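Local coordinates for Mll8374 protein (Mesorhizobium loti, PDB 3B5E), which probably hydrolyses carboxylic ester bonds as a serine carboxylesterase of the alpha/beta-hydrolase fold, at residues R63-Q68 with L89-A94. Numbering follows the deposited sequence.
Sequences RGRIPQ and LAETAA. With EDO (1,2-ethanediol), chain K.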
loop_
_atom_site.group_PDB
_atom_site.type_symbol
_atom_site.label_atom_id
_atom_site.label_comp_id
_atom_site.label_asym_id
_atom_site.label_seq_id
_atom_site.Cartn_x
_atom_site.Cartn_y
_atom_site.Cartn_z
ATOM N N ARG A 63 -4.386 -10.159 -0.203
ATOM C CA ARG A 63 -5.619 -10.056 -1.006
ATOM C C ARG A 63 -6.716 -9.345 -0.233
ATOM O O ARG A 63 -6.960 -9.658 0.924
ATOM C CB ARG A 63 -6.104 -11.447 -1.407
ATOM C CG ARG A 63 -7.340 -11.469 -2.340
ATOM C CD ARG A 63 -7.902 -12.837 -2.553
ATOM N NE ARG A 63 -7.052 -13.600 -3.470
ATOM C CZ ARG A 63 -7.374 -14.767 -4.011
ATOM N NH1 ARG A 63 -8.512 -15.366 -3.717
ATOM N NH2 ARG A 63 -6.541 -15.338 -4.858
ATOM N N GLY A 64 -7.387 -8.405 -0.898
ATOM C CA GLY A 64 -8.574 -7.746 -0.342
ATOM C C GLY A 64 -9.707 -8.714 -0.027
ATOM O O GLY A 64 -9.818 -9.798 -0.600
ATOM N N ARG A 65 -10.546 -8.340 0.927
ATOM C CA ARG A 65 -11.592 -9.247 1.406
ATOM C C ARG A 65 -12.945 -9.070 0.732
ATOM O O ARG A 65 -13.860 -9.846 0.981
ATOM C CB ARG A 65 -11.742 -9.109 2.902
ATOM C CG ARG A 65 -10.449 -9.379 3.599
ATOM C CD ARG A 65 -10.636 -9.721 5.040
ATOM N NE ARG A 65 -11.402 -8.725 5.783
ATOM C CZ ARG A 65 -11.588 -8.758 7.100
ATOM N NH1 ARG A 65 -11.069 -9.731 7.837
ATOM N NH2 ARG A 65 -12.300 -7.813 7.689
ATOM N N ILE A 66 -13.053 -8.088 -0.147
ATOM C CA ILE A 66 -14.299 -7.775 -0.838
ATOM C C ILE A 66 -14.174 -8.153 -2.311
ATOM O O ILE A 66 -13.304 -7.630 -2.999
ATOM C CB ILE A 66 -14.607 -6.268 -0.699
ATOM C CG1 ILE A 66 -14.806 -5.918 0.775
ATOM C CG2 ILE A 66 -15.844 -5.872 -1.498
ATOM C CD1 ILE A 66 -14.792 -4.476 1.037
ATOM N N PRO A 67 -15.036 -9.066 -2.799
ATOM C CA PRO A 67 -15.015 -9.396 -4.215
ATOM C C PRO A 67 -15.394 -8.209 -5.109
ATOM O O PRO A 67 -16.227 -7.378 -4.757
ATOM C CB PRO A 67 -16.063 -10.515 -4.337
ATOM C CG PRO A 67 -16.177 -11.079 -2.969
ATOM C CD PRO A 67 -16.044 -9.869 -2.085
ATOM N N GLN A 68 -14.736 -8.131 -6.247
ATOM C CA GLN A 68 -15.076 -7.172 -7.287
ATOM C C GLN A 68 -14.808 -7.872 -8.600
ATOM O O GLN A 68 -13.652 -8.053 -9.013
ATOM C CB GLN A 68 -14.260 -5.914 -7.212
ATOM C CG GLN A 68 -14.547 -5.028 -8.416
ATOM C CD GLN A 68 -13.976 -3.677 -8.262
ATOM O OE1 GLN A 68 -13.934 -3.162 -7.157
ATOM N NE2 GLN A 68 -13.507 -3.078 -9.369
ATOM N N LEU A 89 -12.861 1.828 7.910
ATOM C CA LEU A 89 -12.486 1.640 9.311
ATOM C C LEU A 89 -12.335 0.142 9.670
ATOM O O LEU A 89 -11.347 -0.242 10.312
ATOM C CB LEU A 89 -13.472 2.346 10.224
ATOM C CG LEU A 89 -13.193 3.815 10.606
ATOM C CD1 LEU A 89 -12.755 4.691 9.435
ATOM C CD2 LEU A 89 -14.422 4.401 11.249
ATOM N N ALA A 90 -13.284 -0.687 9.223
ATOM C CA ALA A 90 -13.319 -2.096 9.578
ATOM C C ALA A 90 -12.159 -2.836 8.938
ATOM O O ALA A 90 -11.491 -3.637 9.593
ATOM C CB ALA A 90 -14.661 -2.735 9.187
ATOM N N GLU A 91 -11.942 -2.582 7.657
ATOM C CA GLU A 91 -10.919 -3.290 6.881
ATOM C C GLU A 91 -9.521 -2.850 7.267
ATOM O O GLU A 91 -8.602 -3.668 7.328
ATOM C CB GLU A 91 -11.195 -3.133 5.383
ATOM C CG GLU A 91 -12.527 -3.755 4.927
ATOM C CD GLU A 91 -12.611 -5.249 5.223
ATOM O OE1 GLU A 91 -11.674 -6.002 4.880
ATOM O OE2 GLU A 91 -13.621 -5.666 5.823
ATOM N N THR A 92 -9.370 -1.571 7.583
ATOM C CA THR A 92 -8.092 -1.055 8.037
ATOM C C THR A 92 -7.743 -1.653 9.423
ATOM O O THR A 92 -6.591 -2.025 9.668
ATOM C CB THR A 92 -8.066 0.500 8.005
ATOM O OG1 THR A 92 -8.468 0.974 6.706
ATOM C CG2 THR A 92 -6.694 1.042 8.321
ATOM N N ALA A 93 -8.737 -1.777 10.309
ATOM C CA ALA A 93 -8.559 -2.414 11.624
ATOM C C ALA A 93 -8.169 -3.879 11.466
ATOM O O ALA A 93 -7.251 -4.378 12.144
ATOM C CB ALA A 93 -9.834 -2.291 12.467
ATOM N N ALA A 94 -8.884 -4.580 10.591
ATOM C CA ALA A 94 -8.582 -5.970 10.297
ATOM C C ALA A 94 -7.171 -6.106 9.745
ATOM O O ALA A 94 -6.416 -6.986 10.179
ATOM C CB ALA A 94 -9.612 -6.560 9.348
HETATM C C1 EDO K . -9.374 -18.538 -5.081
HETATM O O1 EDO K . -8.179 -18.169 -5.776
HETATM C C2 EDO K . -10.580 -18.189 -5.944
HETATM O O2 EDO K . -11.162 -16.943 -5.533
HETATM O O HOH W 1 -10.330 -5.863 2.568
#
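Arg65 and Glu91 form a bidentate salt bridge, the guanidinium presenting its NE side to both carboxylate oxygens. Arg65 NE donates to Glu91 OE1 over 2.9 Å, meeting the syn lone pair, but the bond is clearly bent and OE1 is tilted from the guanidinium plane. The second bond, Arg65 NH2 to Glu91 OE2 at 3.1 Å, is nearly straight at 173° and lies in that plane, although it reaches OE2 from above the carboxylate. Both departures are in keeping with planes 55° apart. A bend at chi2 (-59°) in Glu91 carries its carboxylate off the helix flank toward the arginine.

Water adds a second link: it accepts from Arg65 N at 3.0 Å and donates to Glu91 OE1 at 2.7 Å, so OE1 takes both a guanidinium N-H and a water proton. A glutamine in place of Glu91 would probably cost the guanidinium its counter-charge and leave one of the two N-H groups that now meet a carboxylate oxygen facing an amide NH2 instead.

The nonpolar component is small. One turn further along the helix, Ala94 CB lies over a face of the Arg65 guanidinium, 3.4 Å from NH2, and Phe18 also touches both residues.

Beyond the pair, Arg63 reaches an ethanediol molecule through two weak hydrogen bonds and has Glu43 as its salt-bridge partner. The 182 Å² contact is a surface one, joining the loop after central-sheet strand 58-62, just before the hairpin 66-68/71-73, to helix 85-106, within what strand order and the Ser119-His199-Asp169 pattern suggest is an alpha/beta-hydrolase fold.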